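Local coordinates for protein seryl-tRNA synthetase (Pyrococcus horikoshii, PDB 2DQ0) that catalyses the ATP-dependent attachment of serine to tRNA(Ser), probably also to tRNA(Sec), as a homodimeric class II aminoacyl-tRNA synthetase, at residues A[17-21]-A[106-110]; A[131-135]-A[359-363]; A[312-316]-A[398-403]. All blocks are in the same frame, centred on the assembly; numbering follows the deposited sequence.

Contact 1. Residues A[17-21]-A[106-110]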
loop_
_atom_site.group_PDB
_atom_site.type_symbol
_atom_site.label_atom_id
_atom_site.label_comp_id
_atom_site.label_asym_id
_atom_site.label_seq_id
_atom_site.Cartn_x
_atom_site.Cartn_y
_atom_site.Cartn_z
ATOM N N ASP A 17 8.519 -19.049 -31.928
ATOM C CA ASP A 17 8.512 -17.834 -31.130
ATOM C C ASP A 17 9.069 -18.187 -29.752
ATOM O O ASP A 17 9.867 -17.440 -29.175
ATOM C CB ASP A 17 7.098 -17.263 -31.020
ATOM C CG ASP A 17 7.089 -15.733 -30.931
ATOM O OD1 ASP A 17 6.611 -15.193 -29.916
ATOM O OD2 ASP A 17 7.558 -15.069 -31.880
ATOM N N LEU A 18 8.648 -19.344 -29.246
ATOM C CA LEU A 18 9.108 -19.847 -27.962
ATOM C C LEU A 18 10.628 -19.910 -27.981
ATOM O O LEU A 18 11.283 -19.649 -26.972
ATOM C CB LEU A 18 8.549 -21.240 -27.732
ATOM C CG LEU A 18 7.466 -21.421 -26.670
ATOM C CD1 LEU A 18 6.524 -20.234 -26.631
ATOM C CD2 LEU A 18 6.729 -22.715 -26.952
ATOM N N ILE A 19 11.191 -20.257 -29.138
ATOM C CA ILE A 19 12.637 -20.338 -29.259
ATOM C C ILE A 19 13.242 -18.939 -29.357
ATOM O O ILE A 19 14.319 -18.688 -28.818
ATOM C CB ILE A 19 13.051 -21.214 -30.462
ATOM C CG1 ILE A 19 12.692 -22.673 -30.161
ATOM C CG2 ILE A 19 14.556 -21.125 -30.702
ATOM C CD1 ILE A 19 12.815 -23.589 -31.343
ATOM N N LYS A 20 12.556 -18.020 -30.027
ATOM C CA LYS A 20 13.071 -16.661 -30.115
ATOM C C LYS A 20 13.033 -16.056 -28.708
ATOM O O LYS A 20 13.756 -15.104 -28.407
ATOM C CB LYS A 20 12.200 -15.799 -31.025
ATOM C CG LYS A 20 12.279 -16.078 -32.501
ATOM C CD LYS A 20 11.328 -15.130 -33.248
ATOM C CE LYS A 20 11.153 -15.529 -34.707
ATOM N NZ LYS A 20 9.959 -14.889 -35.326
ATOM N N ARG A 21 12.178 -16.618 -27.854
ATOM C CA ARG A 21 12.011 -16.117 -26.496
ATOM C C ARG A 21 12.928 -16.759 -25.494
ATOM O O ARG A 21 13.101 -16.238 -24.413
ATOM C CB ARG A 21 10.573 -16.314 -26.016
ATOM C CG ARG A 21 9.600 -15.212 -26.385
ATOM C CD ARG A 21 8.206 -15.573 -25.868
ATOM N NE ARG A 21 7.230 -14.506 -26.071
ATOM C CZ ARG A 21 7.210 -13.364 -25.398
ATOM N NH1 ARG A 21 6.277 -12.471 -25.666
ATOM N NH2 ARG A 21 8.113 -13.113 -24.454
ATOM N N LEU A 106 1.796 -19.963 -21.283
ATOM C CA LEU A 106 2.541 -19.705 -22.508
ATOM C C LEU A 106 2.567 -18.196 -22.758
ATOM O O LEU A 106 1.567 -17.513 -22.606
ATOM C CB LEU A 106 1.917 -20.465 -23.687
ATOM C CG LEU A 106 2.168 -21.984 -23.693
ATOM C CD1 LEU A 106 1.349 -22.645 -24.795
ATOM C CD2 LEU A 106 3.660 -22.266 -23.895
ATOM N N PRO A 107 3.729 -17.655 -23.122
ATOM C CA PRO A 107 3.814 -16.217 -23.364
ATOM C C PRO A 107 3.160 -15.768 -24.645
ATOM O O PRO A 107 3.014 -16.544 -25.581
ATOM C CB PRO A 107 5.321 -15.955 -23.379
ATOM C CG PRO A 107 5.847 -17.171 -24.015
ATOM C CD PRO A 107 5.040 -18.293 -23.320
ATOM N N ASN A 108 2.795 -14.490 -24.681
ATOM C CA ASN A 108 2.167 -13.911 -25.849
ATOM C C ASN A 108 3.110 -14.053 -27.033
ATOM O O ASN A 108 4.329 -14.031 -26.873
ATOM C CB ASN A 108 1.853 -12.432 -25.622
ATOM C CG ASN A 108 0.720 -11.940 -26.513
ATOM O OD1 ASN A 108 0.265 -10.800 -26.401
ATOM N ND2 ASN A 108 0.253 -12.813 -27.405
ATOM N N ILE A 109 2.533 -14.226 -28.218
ATOM C CA ILE A 109 3.309 -14.348 -29.428
ATOM C C ILE A 109 3.838 -12.955 -29.714
ATOM O O ILE A 109 3.089 -11.976 -29.651
ATOM C CB ILE A 109 2.436 -14.814 -30.601
ATOM C CG1 ILE A 109 1.780 -16.150 -30.261
ATOM C CG2 ILE A 109 3.289 -14.963 -31.864
ATOM C CD1 ILE A 109 2.767 -17.248 -29.977
ATOM N N THR A 110 5.132 -12.869 -30.018
ATOM C CA THR A 110 5.767 -11.590 -30.303
ATOM C C THR A 110 5.379 -11.078 -31.678
ATOM O O THR A 110 5.074 -11.855 -32.590
ATOM C CB THR A 110 7.315 -11.687 -30.279
ATOM O OG1 THR A 110 7.767 -12.412 -31.432
ATOM C CG2 THR A 110 7.799 -12.393 -29.011
#

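Contact 2. Residues A[131-135]-A[359-363]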
loop_
_atom_site.group_PDB
_atom_site.type_symbol
_atom_site.label_atom_id
_atom_site.label_comp_id
_atom_site.label_asym_id
_atom_site.label_seq_id
_atom_site.Cartn_x
_atom_site.Cartn_y
_atom_site.Cartn_z
ATOM N N LYS A 131 20.414 16.589 -24.748
ATOM C CA LYS A 131 21.860 16.830 -24.674
ATOM C C LYS A 131 22.415 16.336 -23.345
ATOM O O LYS A 131 22.339 17.016 -22.317
ATOM C CB LYS A 131 22.165 18.318 -24.826
ATOM C CG LYS A 131 23.631 18.679 -24.661
ATOM C CD LYS A 131 23.844 20.147 -25.002
ATOM C CE LYS A 131 25.305 20.561 -24.949
ATOM N NZ LYS A 131 25.467 22.029 -25.212
ATOM N N ALA A 132 22.983 15.140 -23.397
ATOM C CA ALA A 132 23.548 14.488 -22.233
ATOM C C ALA A 132 24.783 15.156 -21.681
ATOM O O ALA A 132 25.642 15.637 -22.417
ATOM C CB ALA A 132 23.868 13.034 -22.563
ATOM N N ARG A 133 24.861 15.177 -20.361
ATOM C CA ARG A 133 26.011 15.734 -19.689
ATOM C C ARG A 133 26.808 14.508 -19.255
ATOM O O ARG A 133 26.407 13.781 -18.360
ATOM C CB ARG A 133 25.555 16.574 -18.509
ATOM C CG ARG A 133 24.616 17.710 -18.949
ATOM C CD ARG A 133 23.950 18.439 -17.771
ATOM N NE ARG A 133 24.911 19.044 -16.858
ATOM C CZ ARG A 133 24.680 19.229 -15.560
ATOM N NH1 ARG A 133 23.519 18.855 -15.031
ATOM N NH2 ARG A 133 25.611 19.775 -14.783
ATOM N N VAL A 134 27.926 14.277 -19.936
ATOM C CA VAL A 134 28.803 13.142 -19.689
ATOM C C VAL A 134 30.124 13.481 -18.998
ATOM O O VAL A 134 30.807 14.443 -19.347
ATOM C CB VAL A 134 29.165 12.430 -21.028
ATOM C CG1 VAL A 134 29.949 11.138 -20.753
ATOM C CG2 VAL A 134 27.891 12.156 -21.847
ATOM N N TRP A 135 30.481 12.664 -18.017
ATOM C CA TRP A 135 31.749 12.811 -17.308
ATOM C C TRP A 135 32.855 12.338 -18.248
ATOM O O TRP A 135 32.670 11.350 -18.971
ATOM C CB TRP A 135 31.769 11.916 -16.090
ATOM C CG TRP A 135 33.064 11.925 -15.352
ATOM C CD1 TRP A 135 33.781 13.028 -14.945
ATOM C CD2 TRP A 135 33.714 10.789 -14.777
ATOM N NE1 TRP A 135 34.828 12.638 -14.137
ATOM C CE2 TRP A 135 34.811 11.271 -14.016
ATOM C CE3 TRP A 135 33.472 9.407 -14.820
ATOM C CZ2 TRP A 135 35.673 10.408 -13.295
ATOM C CZ3 TRP A 135 34.331 8.540 -14.099
ATOM C CH2 TRP A 135 35.416 9.054 -13.347
ATOM N N GLU A 359 14.901 4.726 -21.598
ATOM C CA GLU A 359 16.053 4.633 -20.704
ATOM C C GLU A 359 16.679 5.995 -20.664
ATOM O O GLU A 359 17.170 6.479 -21.680
ATOM C CB GLU A 359 17.070 3.611 -21.205
ATOM C CG GLU A 359 16.574 2.162 -21.157
ATOM C CD GLU A 359 17.473 1.205 -21.938
ATOM O OE1 GLU A 359 17.262 -0.026 -21.883
ATOM O OE2 GLU A 359 18.397 1.685 -22.622
ATOM N N ALA A 360 16.630 6.629 -19.497
ATOM C CA ALA A 360 17.198 7.969 -19.317
ATOM C C ALA A 360 18.665 7.896 -19.090
ATOM O O ALA A 360 19.164 6.949 -18.496
ATOM C CB ALA A 360 16.575 8.681 -18.137
ATOM N N TRP A 361 19.350 8.916 -19.575
ATOM C CA TRP A 361 20.774 9.027 -19.395
ATOM C C TRP A 361 20.947 9.429 -17.924
ATOM O O TRP A 361 20.289 10.347 -17.442
ATOM C CB TRP A 361 21.347 10.116 -20.317
ATOM C CG TRP A 361 22.795 10.316 -20.035
ATOM C CD1 TRP A 361 23.386 11.422 -19.489
ATOM C CD2 TRP A 361 23.820 9.325 -20.149
ATOM N NE1 TRP A 361 24.720 11.180 -19.249
ATOM C CE2 TRP A 361 25.015 9.899 -19.645
ATOM C CE3 TRP A 361 23.845 8.008 -20.626
ATOM C CZ2 TRP A 361 26.233 9.192 -19.604
ATOM C CZ3 TRP A 361 25.049 7.306 -20.589
ATOM C CH2 TRP A 361 26.228 7.903 -20.080
ATOM N N MET A 362 21.818 8.739 -17.205
ATOM C CA MET A 362 22.033 9.056 -15.804
ATOM C C MET A 362 23.468 9.531 -15.637
ATOM O O MET A 362 24.396 8.745 -15.429
ATOM C CB MET A 362 21.753 7.816 -14.939
ATOM C CG MET A 362 20.324 7.260 -15.077
ATOM S SD MET A 362 19.013 8.372 -14.399
ATOM C CE MET A 362 17.616 7.239 -14.354
ATOM N N PRO A 363 23.672 10.848 -15.731
ATOM C CA PRO A 363 25.011 11.424 -15.596
ATOM C C PRO A 363 25.920 10.772 -14.545
ATOM O O PRO A 363 27.067 10.453 -14.834
ATOM C CB PRO A 363 24.717 12.891 -15.307
ATOM C CG PRO A 363 23.455 13.129 -16.119
ATOM C CD PRO A 363 22.640 11.897 -15.836
#

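Contact 3. Residues A[312-316]-A[398-403]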
loop_
_atom_site.group_PDB
_atom_site.type_symbol
_atom_site.label_atom_id
_atom_site.label_comp_id
_atom_site.label_asym_id
_atom_site.label_seq_id
_atom_site.Cartn_x
_atom_site.Cartn_y
_atom_site.Cartn_z
ATOM N N ARG A 312 -9.656 -1.516 -29.914
ATOM C CA ARG A 312 -10.083 -2.522 -30.869
ATOM C C ARG A 312 -8.771 -3.130 -31.339
ATOM O O ARG A 312 -7.773 -2.430 -31.483
ATOM C CB ARG A 312 -10.768 -1.867 -32.068
ATOM C CG ARG A 312 -11.894 -0.941 -31.701
ATOM C CD ARG A 312 -12.344 -0.081 -32.877
ATOM N NE ARG A 312 -13.743 0.276 -32.695
ATOM C CZ ARG A 312 -14.749 -0.582 -32.851
ATOM N NH1 ARG A 312 -14.508 -1.840 -33.215
ATOM N NH2 ARG A 312 -15.992 -0.196 -32.587
ATOM N N PRO A 313 -8.749 -4.440 -31.573
ATOM C CA PRO A 313 -7.515 -5.070 -32.036
ATOM C C PRO A 313 -6.861 -4.300 -33.196
ATOM O O PRO A 313 -5.627 -4.202 -33.286
ATOM C CB PRO A 313 -7.990 -6.461 -32.442
ATOM C CG PRO A 313 -9.024 -6.751 -31.382
ATOM C CD PRO A 313 -9.793 -5.442 -31.296
ATOM N N GLU A 314 -7.701 -3.739 -34.064
ATOM C CA GLU A 314 -7.255 -2.990 -35.238
ATOM C C GLU A 314 -6.691 -1.600 -34.908
ATOM O O GLU A 314 -6.155 -0.914 -35.783
ATOM C CB GLU A 314 -8.421 -2.858 -36.237
ATOM C CG GLU A 314 -9.248 -4.146 -36.441
ATOM C CD GLU A 314 -10.273 -4.402 -35.317
ATOM O OE1 GLU A 314 -10.740 -5.562 -35.161
ATOM O OE2 GLU A 314 -10.623 -3.435 -34.600
ATOM N N GLU A 315 -6.798 -1.189 -33.648
ATOM C CA GLU A 315 -6.301 0.123 -33.212
ATOM C C GLU A 315 -5.123 0.069 -32.197
ATOM O O GLU A 315 -4.469 1.088 -31.917
ATOM C CB GLU A 315 -7.453 0.901 -32.566
ATOM C CG GLU A 315 -8.593 1.267 -33.487
ATOM C CD GLU A 315 -8.152 2.211 -34.585
ATOM O OE1 GLU A 315 -7.329 3.106 -34.301
ATOM O OE2 GLU A 315 -8.636 2.068 -35.728
ATOM N N SER A 316 -4.851 -1.122 -31.664
ATOM C CA SER A 316 -3.841 -1.285 -30.629
ATOM C C SER A 316 -2.424 -0.860 -30.966
ATOM O O SER A 316 -1.780 -0.151 -30.178
ATOM C CB SER A 316 -3.866 -2.722 -30.095
ATOM O OG SER A 316 -3.416 -3.643 -31.061
ATOM N N ARG A 398 -15.910 -10.168 -29.398
ATOM C CA ARG A 398 -14.497 -10.437 -29.625
ATOM C C ARG A 398 -13.643 -9.815 -28.512
ATOM O O ARG A 398 -14.029 -8.808 -27.903
ATOM C CB ARG A 398 -14.058 -9.865 -30.973
ATOM C CG ARG A 398 -14.796 -10.414 -32.172
ATOM C CD ARG A 398 -14.226 -9.805 -33.448
ATOM N NE ARG A 398 -14.445 -8.361 -33.528
ATOM C CZ ARG A 398 -13.523 -7.475 -33.911
ATOM N NH1 ARG A 398 -13.830 -6.182 -33.952
ATOM N NH2 ARG A 398 -12.289 -7.865 -34.241
ATOM N N TYR A 399 -12.486 -10.422 -28.257
ATOM C CA TYR A 399 -11.572 -9.932 -27.233
ATOM C C TYR A 399 -10.997 -8.576 -27.606
ATOM O O TYR A 399 -10.747 -8.272 -28.767
ATOM C CB TYR A 399 -10.448 -10.947 -26.991
ATOM C CG TYR A 399 -10.943 -12.186 -26.282
ATOM C CD1 TYR A 399 -11.325 -12.133 -24.941
ATOM C CD2 TYR A 399 -11.067 -13.402 -26.956
ATOM C CE1 TYR A 399 -11.811 -13.261 -24.289
ATOM C CE2 TYR A 399 -11.556 -14.536 -26.310
ATOM C CZ TYR A 399 -11.917 -14.456 -24.977
ATOM O OH TYR A 399 -12.318 -15.583 -24.304
ATOM N N VAL A 400 -10.823 -7.742 -26.602
ATOM C CA VAL A 400 -10.287 -6.407 -26.802
ATOM C C VAL A 400 -8.767 -6.509 -26.735
ATOM O O VAL A 400 -8.192 -7.583 -26.484
ATOM C CB VAL A 400 -10.769 -5.484 -25.663
ATOM C CG1 VAL A 400 -12.302 -5.641 -25.452
ATOM C CG2 VAL A 400 -10.046 -5.861 -24.361
ATOM N N HIS A 401 -8.099 -5.404 -26.999
ATOM C CA HIS A 401 -6.650 -5.414 -26.870
ATOM C C HIS A 401 -6.352 -4.495 -25.701
ATOM O O HIS A 401 -7.046 -3.502 -25.498
ATOM C CB HIS A 401 -5.956 -4.916 -28.139
ATOM C CG HIS A 401 -5.680 -5.999 -29.132
ATOM N ND1 HIS A 401 -4.823 -5.829 -30.201
ATOM C CD2 HIS A 401 -6.125 -7.280 -29.203
ATOM C CE1 HIS A 401 -4.749 -6.962 -30.881
ATOM N NE2 HIS A 401 -5.528 -7.858 -30.297
ATOM N N THR A 402 -5.359 -4.844 -24.902
ATOM C CA THR A 402 -5.012 -3.996 -23.775
ATOM C C THR A 402 -3.595 -3.507 -23.927
ATOM O O THR A 402 -2.737 -4.198 -24.474
ATOM C CB THR A 402 -5.134 -4.737 -22.414
ATOM O OG1 THR A 402 -4.210 -5.832 -22.366
ATOM C CG2 THR A 402 -6.533 -5.255 -22.225
ATOM N N LEU A 403 -3.362 -2.292 -23.459
ATOM C CA LEU A 403 -2.033 -1.718 -23.486
ATOM C C LEU A 403 -1.771 -0.976 -22.180
ATOM O O LEU A 403 -2.708 -0.581 -21.476
ATOM C CB LEU A 403 -1.875 -0.759 -24.666
ATOM C CG LEU A 403 -1.856 -1.401 -26.052
ATOM C CD1 LEU A 403 -3.283 -1.573 -26.567
ATOM C CD2 LEU A 403 -1.069 -0.517 -26.982
#

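Contact 1. Residues A[17-21]-A[106-110]
The Arg21 guanidinium lies between two side chains of 106-110. CB of Pro107 sits over one face, toward its rim. The methyl CG2 of Thr110 is over the opposite face, with Arg21 NE to Thr110 CG2 at 3.7 Å. The carbonyl oxygen of Asn108 lies at the edge, near the guanidinium plane but tilted out of it. Asn108 O accepts a bond from Arg21 NH1 (2.8 Å) and a weak one from Arg21 NE (3.0 Å). Arg21 reaches this oxygen because its chain is extended from CG to NE, and its CD passes CG of Pro107 at 3.4 Å.

The second flat group, the Asp17 carboxylate, uses both oxygens on Thr110. Asp17 OD1 accepts the backbone N of Thr110 at 2.8 Å in a nearly straight bond (174°), met on the syn side but 31° out of the carboxylate plane. Asp17 OD2 takes the Thr110 hydroxyl OG1 at 2.7 Å on its syn lone pair. Two bonds to one residue should limit rotation of the carboxylate.

Segment 106-110 follows helix 72-103, the second helix of the coiled-coil arm, and passes along helix 11-21, which precedes the arm. The contact thus joins the part of the N-terminal extension before the arm to the chain after it. Leu18 CD1 packs on Pro107 CG at 4.1 Å. Arg21 NH2 bonds to Gly349 O in the loop before strand 354-362.

Contact 2. Residues A[131-135]-A[359-363]
With chi1 at 175°, Trp361 turns CG away from its backbone N and swings the indole from strand 354-362 across to Ala132, Arg133 and Val134. Val134 places CG2 beside its own backbone N, and this methyl is the branch that meets Trp361, at CZ2 (4.1 Å).

The indole N-H makes the one hydrogen bond between the two segments. Trp361 NE1 donates to Arg133 O over 3.2 Å at 161°. The oxygen lies in the ring plane at the indole edge. Seen from the acceptor, the donor stands well above the carbonyl plane, not on a lone pair. Ala132 CB sits over one face of the five-membered ring of Trp361 in a CH-pi contact, 3.9 Å from the ring centroid. Pro363 CB packs on Arg133 O at 3.6 Å. The guanidinium of Arg133 goes elsewhere, to the backbone oxygens of Asn420 and Gln422.

The axes of strands 132-135 and 359-362 approach to 7.7 Å, with 47° between their N-to-C directions. No backbone-to-backbone hydrogen bond joins them; side chains of 359-363 meet side chains and one backbone oxygen of 131-135. Strand 132-135 pairs in parallel with 152-155, while 354-362 belongs to the large mixed sheet of the catalytic core. Phe142 of helix 139-146 and Phe368 of strand 367-376 both meet the Trp361 indole edge-to-face. The end of helix 410-420, at Asn420, packs on Pro363.

Contact 3. Residues A[312-316]-A[398-403]
Glu314 and Arg398 form a salt bridge toward the surface. Glu314 OE1 receives Arg398 NH2 at 2.9 Å in a fairly straight bond (164°). The oxygen lies in the guanidinium plane, at its edge, and is approached nearly end-on. Arg398 NH1 adds a weak bond to Glu314 OE1 at 3.4 Å. The carboxylate and guanidinium planes are 37° apart. Glu314 starts out away from 398-403, and a bend at chi2 (80°) turns its carboxylate back toward Arg398. Arg312 NH1 is 4.5 Å from Arg398 NH1. Each of these arginines has a carboxylate of its own, Arg312 using Asp391, which probably offsets the like charges.

A second polar link is more buried. Ser316 OG and His401 ND1 are 2.7 Å apart and hydrogen-bonded, with the serine oxygen near the imidazole plane. Ser316 OG also has a weak bond to Asn376.

Pro313 lies over one face of the same imidazole. Its CA stands above the His401 ring centre, 3.5 Å from the centroid, in a CH-pi contact. Pro313 CB is 3.6 Å from His401 NE2, and CG packs on Tyr399 O. An alanine in place of His401 would probably leave Ser316 OG without its ring partner and open a gap beneath Pro313. Further along the strand, Leu403 CD1 meets Ser316 CB at 3.8 Å.

Segment 312-316 leads from strand 301-311 into helix 316-333, which starts at Ser316, and Glu315 N bonds back to Arg312 O within this segment. Strand 398-406 pairs antiparallel with 301-311, with a backbone hydrogen bond between His401 and Ser311. It also pairs with 367-376 and 387-390. The contact therefore lies where strand 301-311 gives way to helix 316-333, beside strand 398-406 of the mixed, largely antiparallel sheet of the class II catalytic core.

Along the chain contact 1 closes first, within the N-terminal tRNA-binding extension. Contacts 2 and 3 follow and interleave: 131-135, 312-316, 359-363, then 398-403. Both reach the same large mixed sheet of the catalytic core, contact 2 through strand 354-362 and contact 3 through strand 398-406. Their centres are about 36 Å apart, so they mark distant parts of that sheet. The centres of contacts 1 and 2 lie about 33 Å apart. Contact 1 is nearer to contact 3, with centres about 19 Å apart, but they do not touch. Contact 1 lies within the extension, beside the core. Contact 2 sets the small parallel sheet against the core sheet, and contact 3 packs the start of helix 316-333 on it.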